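Maltose/maltodextrin transport permease homologue (Bdellovibrio bacteriovorus HD100, PDB 6FFL) binds maltotriose through the MalE-like solute-binding domain described here, which is fused to the membrane subunit MalF and probably serves maltose and maltodextrin uptake by an ABC transporter. Local coordinates at residues L301-E305 with A316-V322; N114-L118 with S331-M335. Numbering follows the deposited sequence.

Contact 1. Residues L301-E305 with A316-V322; sequences LLFAE and ARESDIV
This is an apolar contact between a helix and the N-terminal end of the short helix that follows it: the middle of helix 297-307 meets the chain running from the last residues, A316-E318, of a 3-10 segment into helix 320-323. No hydrogen bond crosses it; the 291 Å² interface is van der Waals packing, mostly of apolar side chains, some of it against backbone atoms. CA separations are 7.0 Å for L301 and A316, 6.6 Å for A304 and V322, and 5.8 Å for E305 and I321. L301, in the mt rotamer, reaches over the turn: its CD2 lies 3.5 Å from A316 O, 3.7 Å from S319 CB and 4.1 Å from V322 CG2. In return, I321, also mt, is laid along the helix face made by L301, A304 and E305. I321 CG2 is 3.8 Å from A304 CB and 3.5 Å from E305 N, while its CD1 comes within 4.2 Å of L301 CB. S319, extended at phi/psi -67/146 with chi1 t, is the N-cap; its OG accepts from I321 N at 3.1 Å, fixing the helix start that presents I321. P311 of strand 310-311 touches A304, A316 and V322, and R317 turns away to form a salt bridge with D94. The result illustrates a serine N-cap coupled to i, i+3, i+4 helix packing, within the periplasmic solute-binding protein fold.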
ATOM      1  N   LEU A 301     -13.861  13.521   2.214  1.00 18.00           N
ATOM      2  CA  LEU A 301     -13.717  14.504   1.149  1.00 18.13           C
ATOM      3  C   LEU A 301     -12.591  15.493   1.417  1.00 19.07           C
ATOM      4  O   LEU A 301     -12.076  16.097   0.472  1.00 21.80           O
ATOM      5  CB  LEU A 301     -15.040  15.241   0.937  1.00 22.72           C
ATOM      6  CG  LEU A 301     -16.163  14.395   0.320  1.00 23.07           C
ATOM      7  CD1 LEU A 301     -17.480  15.187   0.251  1.00 20.65           C
ATOM      8  CD2 LEU A 301     -15.757  13.863  -1.053  1.00 17.09           C
ATOM      9  N   LEU A 302     -12.213  15.691   2.679  1.00 16.42           N
ATOM     10  CA  LEU A 302     -11.014  16.469   2.969  1.00 20.45           C
ATOM     11  C   LEU A 302      -9.780  15.780   2.399  1.00 20.47           C
ATOM     12  O   LEU A 302      -8.943  16.420   1.744  1.00 19.66           O
ATOM     13  CB  LEU A 302     -10.870  16.671   4.477  1.00 22.14           C
ATOM     14  CG  LEU A 302      -9.698  17.529   4.946  1.00 26.32           C
ATOM     15  CD1 LEU A 302      -9.813  18.951   4.416  1.00 30.18           C
ATOM     16  CD2 LEU A 302      -9.650  17.515   6.473  1.00 29.81           C
ATOM     17  N   PHE A 303      -9.654  14.468   2.636  1.00 17.77           N
ATOM     18  CA  PHE A 303      -8.570  13.697   2.028  1.00 18.17           C
ATOM     19  C   PHE A 303      -8.686  13.712   0.513  1.00 19.86           C
ATOM     20  O   PHE A 303      -7.694  13.909  -0.198  1.00 16.85           O
ATOM     21  CB  PHE A 303      -8.576  12.251   2.535  1.00 19.12           C
ATOM     22  CG  PHE A 303      -7.961  12.081   3.892  1.00 19.66           C
ATOM     23  CD1 PHE A 303      -6.584  12.001   4.032  1.00 16.11           C
ATOM     24  CD2 PHE A 303      -8.756  11.987   5.025  1.00 17.82           C
ATOM     25  CE1 PHE A 303      -6.011  11.836   5.268  1.00 14.60           C
ATOM     26  CE2 PHE A 303      -8.187  11.830   6.267  1.00 17.79           C
ATOM     27  CZ  PHE A 303      -6.801  11.759   6.390  1.00 17.11           C
ATOM     28  N   ALA A 304      -9.897  13.493  -0.004  1.00 15.87           N
ATOM     29  CA  ALA A 304     -10.075  13.507  -1.456  1.00 17.70           C
ATOM     30  C   ALA A 304      -9.619  14.835  -2.049  1.00 18.78           C
ATOM     31  O   ALA A 304      -8.978  14.865  -3.106  1.00 19.25           O
ATOM     32  CB  ALA A 304     -11.538  13.217  -1.809  1.00 19.98           C
ATOM     33  N   GLU A 305      -9.896  15.942  -1.356  1.00 18.54           N
ATOM     34  CA  GLU A 305      -9.548  17.254  -1.887  1.00 21.58           C
ATOM     35  C   GLU A 305      -8.053  17.536  -1.785  1.00 22.64           C
ATOM     36  O   GLU A 305      -7.462  18.101  -2.713  1.00 26.17           O
ATOM     37  CB  GLU A 305     -10.345  18.330  -1.153  1.00 22.84           C
ATOM     38  CG  GLU A 305      -9.999  19.761  -1.532  1.00 36.81           C
ATOM     39  CD  GLU A 305     -10.835  20.762  -0.753  1.00 53.35           C
ATOM     40  OE1 GLU A 305     -10.626  20.892   0.473  1.00 57.27           O
ATOM     41  OE2 GLU A 305     -11.720  21.399  -1.362  1.00 61.39           O
ATOM     42  N   ALA A 316     -20.257   9.798  -1.225  1.00 17.18           N
ATOM     43  CA  ALA A 316     -19.230  10.843  -1.253  1.00 17.26           C
ATOM     44  C   ALA A 316     -18.575  10.959  -2.626  1.00 21.11           C
ATOM     45  O   ALA A 316     -18.056  12.027  -2.979  1.00 19.89           O
ATOM     46  CB  ALA A 316     -18.156  10.569  -0.197  1.00 16.27           C
ATOM     47  N   ARG A 317     -18.582   9.877  -3.406  1.00 18.36           N
ATOM     48  CA  ARG A 317     -17.990   9.888  -4.737  1.00 21.58           C
ATOM     49  C   ARG A 317     -18.776  10.735  -5.728  1.00 23.12           C
ATOM     50  O   ARG A 317     -18.281  10.971  -6.836  1.00 22.60           O
ATOM     51  CB  ARG A 317     -17.873   8.464  -5.262  1.00 19.33           C
ATOM     52  CG  ARG A 317     -16.943   7.578  -4.429  1.00 19.06           C
ATOM     53  CD  ARG A 317     -16.898   6.166  -4.952  1.00 16.96           C
ATOM     54  NE  ARG A 317     -15.960   5.352  -4.179  1.00 18.37           N
ATOM     55  CZ  ARG A 317     -15.758   4.053  -4.369  1.00 22.39           C
ATOM     56  NH1 ARG A 317     -16.436   3.404  -5.307  1.00 23.42           N
ATOM     57  NH2 ARG A 317     -14.873   3.407  -3.617  1.00 17.92           N
ATOM     58  N   GLU A 318     -19.983  11.180  -5.375  1.00 21.31           N
ATOM     59  CA  GLU A 318     -20.728  12.085  -6.243  1.00 20.14           C
ATOM     60  C   GLU A 318     -20.302  13.544  -6.086  1.00 22.63           C
ATOM     61  O   GLU A 318     -20.799  14.406  -6.823  1.00 26.41           O
ATOM     62  CB  GLU A 318     -22.235  11.932  -5.979  1.00 23.33           C
ATOM     63  CG  GLU A 318     -22.764  10.518  -6.205  1.00 26.71           C
ATOM     64  CD  GLU A 318     -22.666  10.060  -7.661  1.00 49.13           C
ATOM     65  OE1 GLU A 318     -23.020   8.891  -7.938  1.00 58.01           O
ATOM     66  OE2 GLU A 318     -22.254  10.860  -8.529  1.00 49.22           O
ATOM     67  N   SER A 319     -19.381  13.829  -5.172  1.00 19.57           N
ATOM     68  CA  SER A 319     -18.877  15.180  -4.973  1.00 27.07           C
ATOM     69  C   SER A 319     -18.069  15.657  -6.174  1.00 29.42           C
ATOM     70  O   SER A 319     -17.366  14.881  -6.833  1.00 26.04           O
ATOM     71  CB  SER A 319     -18.006  15.230  -3.714  1.00 32.80           C
ATOM     72  OG  SER A 319     -17.382  16.493  -3.560  1.00 28.09           O
ATOM     73  N   ASP A 320     -18.173  16.964  -6.447  1.00 25.57           N
ATOM     74  CA  ASP A 320     -17.302  17.609  -7.431  1.00 25.66           C
ATOM     75  C   ASP A 320     -15.830  17.371  -7.129  1.00 24.05           C
ATOM     76  O   ASP A 320     -15.005  17.330  -8.049  1.00 26.58           O
ATOM     77  CB  ASP A 320     -17.563  19.115  -7.457  1.00 25.71           C
ATOM     78  CG  ASP A 320     -18.726  19.486  -8.347  1.00 43.62           C
ATOM     79  OD1 ASP A 320     -19.160  20.655  -8.288  1.00 54.38           O
ATOM     80  OD2 ASP A 320     -19.211  18.604  -9.088  1.00 44.18           O
ATOM     81  N   ILE A 321     -15.483  17.264  -5.849  1.00 25.42           N
ATOM     82  CA  ILE A 321     -14.098  17.017  -5.462  1.00 19.58           C
ATOM     83  C   ILE A 321     -13.582  15.737  -6.110  1.00 24.52           C
ATOM     84  O   ILE A 321     -12.437  15.671  -6.581  1.00 21.54           O
ATOM     85  CB  ILE A 321     -14.005  16.961  -3.929  1.00 22.62           C
ATOM     86  CG1 ILE A 321     -14.320  18.331  -3.322  1.00 24.14           C
ATOM     87  CG2 ILE A 321     -12.643  16.439  -3.486  1.00 25.54           C
ATOM     88  CD1 ILE A 321     -14.409  18.317  -1.793  1.00 28.03           C
ATOM     89  N   VAL A 322     -14.429  14.709  -6.155  1.00 19.48           N
ATOM     90  CA  VAL A 322     -14.073  13.431  -6.751  1.00 19.49           C
ATOM     91  C   VAL A 322     -14.198  13.485  -8.268  1.00 21.92           C
ATOM     92  O   VAL A 322     -13.286  13.072  -8.996  1.00 21.58           O
ATOM     93  CB  VAL A 322     -14.955  12.323  -6.149  1.00 17.13           C
ATOM     94  CG1 VAL A 322     -14.710  10.987  -6.834  1.00 22.16           C
ATOM     95  CG2 VAL A 322     -14.672  12.204  -4.655  1.00 19.04           C
TER

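Contact 2. Residues N114-L118 with S331-M335; sequences NHLML and SADIM. With GLC (alpha-D-glucopyranose), chain B.
A Met-aromatic interaction distinguishes this contact: M335 SD sits 4.0 Å from the H115 ring centroid and 12° off the normal, and M335 CG makes a CH-pi contact 3.6 Å from the same centroid. At the ring edge, H115 NE2 and S331 OG share a 2.9 Å hydrogen bond. S331 and M335 are one helical turn apart (M335 N to S331 O, 2.9 Å), so they hold the chi1 p imidazole by edge and face. I334, mt, points at the strand start, its CD1 3.8 Å from M117 CB and its CG2 3.9 Å from L116 O. CA separations are 7.1 Å for both H115-M335 and M117-I334. N114, of the glycan pocket that holds maltotriose, is left-handed (phi/psi 62/25) and turns away from the helix: GLC O2 donates to its OD1 (2.5 Å) and its ND2 to GLC O3 (3.0 Å). Helix 328-335 thus backs the pocket-side end of strand 116-121, with strand 248-251 touching M117 and I334 through I250 and helix 238-243 adding W238.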
ATOM      1  N   ASN A 114      -4.794   2.066  -2.482  1.00 11.33           N
ATOM      2  CA  ASN A 114      -3.590   1.418  -1.970  1.00 10.43           C
ATOM      3  C   ASN A 114      -2.849   0.665  -3.067  1.00 14.88           C
ATOM      4  O   ASN A 114      -2.117  -0.284  -2.790  1.00 17.51           O
ATOM      5  CB  ASN A 114      -3.930   0.479  -0.798  1.00 13.31           C
ATOM      6  CG  ASN A 114      -2.741   0.233   0.096  1.00 18.56           C
ATOM      7  OD1 ASN A 114      -2.078   1.178   0.518  1.00 15.18           O
ATOM      8  ND2 ASN A 114      -2.449  -1.037   0.375  1.00 14.88           N
ATOM      9  N   HIS A 115      -3.036   1.079  -4.315  1.00 13.71           N
ATOM     10  CA  HIS A 115      -2.578   0.338  -5.478  1.00 13.28           C
ATOM     11  C   HIS A 115      -1.342   0.995  -6.081  1.00 14.85           C
ATOM     12  O   HIS A 115      -1.226   2.226  -6.107  1.00 14.67           O
ATOM     13  CB  HIS A 115      -3.686   0.247  -6.530  1.00 14.93           C
ATOM     14  CG  HIS A 115      -4.289   1.571  -6.904  1.00 16.27           C
ATOM     15  ND1 HIS A 115      -4.873   2.417  -5.978  1.00 13.38           N
ATOM     16  CD2 HIS A 115      -4.413   2.186  -8.102  1.00 14.67           C
ATOM     17  CE1 HIS A 115      -5.332   3.493  -6.596  1.00 17.87           C
ATOM     18  NE2 HIS A 115      -5.064   3.378  -7.887  1.00 18.09           N
ATOM     19  N   LEU A 116      -0.434   0.164  -6.588  1.00 11.45           N
ATOM     20  CA  LEU A 116       0.761   0.635  -7.271  1.00  9.70           C
ATOM     21  C   LEU A 116       0.482   0.926  -8.740  1.00 14.55           C
ATOM     22  O   LEU A 116      -0.397   0.327  -9.364  1.00 13.88           O
ATOM     23  CB  LEU A 116       1.873  -0.399  -7.171  1.00 14.11           C
ATOM     24  CG  LEU A 116       2.375  -0.649  -5.759  1.00 12.38           C
ATOM     25  CD1 LEU A 116       3.340  -1.843  -5.785  1.00 10.72           C
ATOM     26  CD2 LEU A 116       3.052   0.586  -5.196  1.00 11.01           C
ATOM     27  N   MET A 117       1.269   1.841  -9.297  1.00 11.03           N
ATOM     28  CA  MET A 117       1.093   2.244 -10.686  1.00 11.68           C
ATOM     29  C   MET A 117       2.419   2.807 -11.169  1.00 15.54           C
ATOM     30  O   MET A 117       3.347   2.999 -10.386  1.00 11.66           O
ATOM     31  CB  MET A 117      -0.025   3.280 -10.816  1.00 11.93           C
ATOM     32  CG  MET A 117       0.355   4.639 -10.263  1.00 10.73           C
ATOM     33  SD  MET A 117      -1.051   5.582  -9.633  1.00 14.08           S
ATOM     34  CE  MET A 117      -1.376   4.713  -8.085  1.00 13.61           C
ATOM     35  N   LEU A 118       2.497   3.078 -12.472  1.00 11.10           N
ATOM     36  CA  LEU A 118       3.623   3.824 -13.019  1.00 14.16           C
ATOM     37  C   LEU A 118       3.320   5.312 -12.905  1.00 13.42           C
ATOM     38  O   LEU A 118       2.207   5.749 -13.214  1.00 16.01           O
ATOM     39  CB  LEU A 118       3.881   3.440 -14.484  1.00 10.93           C
ATOM     40  CG  LEU A 118       5.171   4.003 -15.096  1.00 13.52           C
ATOM     41  CD1 LEU A 118       6.362   3.206 -14.597  1.00 12.99           C
ATOM     42  CD2 LEU A 118       5.107   3.978 -16.628  1.00 18.78           C
ATOM     43  N   SER A 331      -6.874   6.177 -12.731  1.00 14.21           N
ATOM     44  CA  SER A 331      -6.709   5.329 -11.559  1.00 16.25           C
ATOM     45  C   SER A 331      -7.709   4.176 -11.570  1.00 17.74           C
ATOM     46  O   SER A 331      -7.373   3.046 -11.188  1.00 15.00           O
ATOM     47  CB  SER A 331      -6.861   6.168 -10.293  1.00 16.37           C
ATOM     48  OG  SER A 331      -6.675   5.365  -9.148  1.00 17.27           O
ATOM     49  N   ALA A 332      -8.949   4.439 -12.006  1.00 17.64           N
ATOM     50  CA  ALA A 332      -9.924   3.357 -12.104  1.00 16.70           C
ATOM     51  C   ALA A 332      -9.505   2.344 -13.165  1.00 18.11           C
ATOM     52  O   ALA A 332      -9.675   1.129 -12.977  1.00 19.78           O
ATOM     53  CB  ALA A 332     -11.317   3.919 -12.391  1.00 16.77           C
ATOM     54  N   ASP A 333      -8.928   2.817 -14.270  0.55 19.26           N
ATOM     55  CA  ASP A 333      -8.430   1.909 -15.297  0.55 21.07           C
ATOM     56  C   ASP A 333      -7.234   1.100 -14.804  0.55 19.95           C
ATOM     57  O   ASP A 333      -7.029  -0.035 -15.252  0.55 21.98           O
ATOM     58  CB  ASP A 333      -8.064   2.701 -16.552  0.55 24.28           C
ATOM     59  CG  ASP A 333      -7.412   1.845 -17.610  0.55 31.33           C
ATOM     60  OD1 ASP A 333      -8.142   1.127 -18.325  0.55 41.69           O
ATOM     61  OD2 ASP A 333      -6.170   1.883 -17.720  0.55 38.07           O
ATOM     62  N   ILE A 334      -6.445   1.657 -13.880  1.00 16.88           N
ATOM     63  CA  ILE A 334      -5.340   0.912 -13.287  1.00 16.45           C
ATOM     64  C   ILE A 334      -5.871  -0.167 -12.355  1.00 20.93           C
ATOM     65  O   ILE A 334      -5.419  -1.319 -12.392  1.00 19.17           O
ATOM     66  CB  ILE A 334      -4.389   1.878 -12.553  1.00 16.05           C
ATOM     67  CG1 ILE A 334      -3.660   2.772 -13.556  1.00 16.75           C
ATOM     68  CG2 ILE A 334      -3.391   1.110 -11.658  1.00 14.36           C
ATOM     69  CD1 ILE A 334      -3.062   4.023 -12.936  1.00 18.36           C
ATOM     70  N   MET A 335      -6.850   0.182 -11.516  1.00 15.93           N
ATOM     71  CA  MET A 335      -7.432  -0.779 -10.590  1.00 15.76           C
ATOM     72  C   MET A 335      -8.209  -1.880 -11.301  1.00 16.69           C
ATOM     73  O   MET A 335      -8.403  -2.960 -10.725  1.00 17.60           O
ATOM     74  CB  MET A 335      -8.333  -0.046  -9.593  1.00 13.83           C
ATOM     75  CG  MET A 335      -7.562   0.786  -8.555  1.00 16.38           C
ATOM     76  SD  MET A 335      -8.634   1.509  -7.291  1.00 19.78           S
ATOM     77  CE  MET A 335      -9.424   2.833  -8.221  1.00 19.91           C
TER
HETATM   78  C1  GLC B   2       2.323   1.017   1.365  1.00 10.30           C
HETATM   79  C2  GLC B   2       1.015   0.238   1.433  1.00  8.49           C
HETATM   80  C3  GLC B   2       1.115  -1.003   2.306  1.00  9.27           C
HETATM   81  C4  GLC B   2       2.314  -1.818   1.834  1.00 10.87           C
HETATM   82  C5  GLC B   2       3.568  -0.950   1.896  1.00 13.95           C
HETATM   83  C6  GLC B   2       4.805  -1.730   1.436  1.00 13.54           C
HETATM   84  O2  GLC B   2      -0.001   1.129   1.930  1.00 13.85           O
HETATM   85  O3  GLC B   2      -0.092  -1.770   2.152  1.00 13.75           O
HETATM   86  O4  GLC B   2       2.498  -2.933   2.692  1.00 13.25           O
HETATM   87  O5  GLC B   2       3.391   0.149   1.009  1.00 12.81           O
HETATM   88  O6  GLC B   2       6.005  -1.034   1.836  1.00 13.42           O

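From the N terminus, the chain builds most of the sheet containing strands 4-9, 34-39 and 61-65 before reaching 114-118, the first half of contact 2, at the start of strand 116-121 in a separate four-stranded sheet. Over 200 residues follow before 331-335 closes that loop. Contact 1 is nested inside it as a short local closure: 301-305 and 316-322 are separated by ten residues that include strand 310-311, itself paired with strand 111-112 just ahead of contact 2. Contact 1 thus joins neighbouring elements beside helix 13-29, whereas contact 2 ties helix 328-335 to strand 116-121. Their centres lie about 18 Å apart and they do not touch, yet helix 320-323 leads directly to helix 328-335.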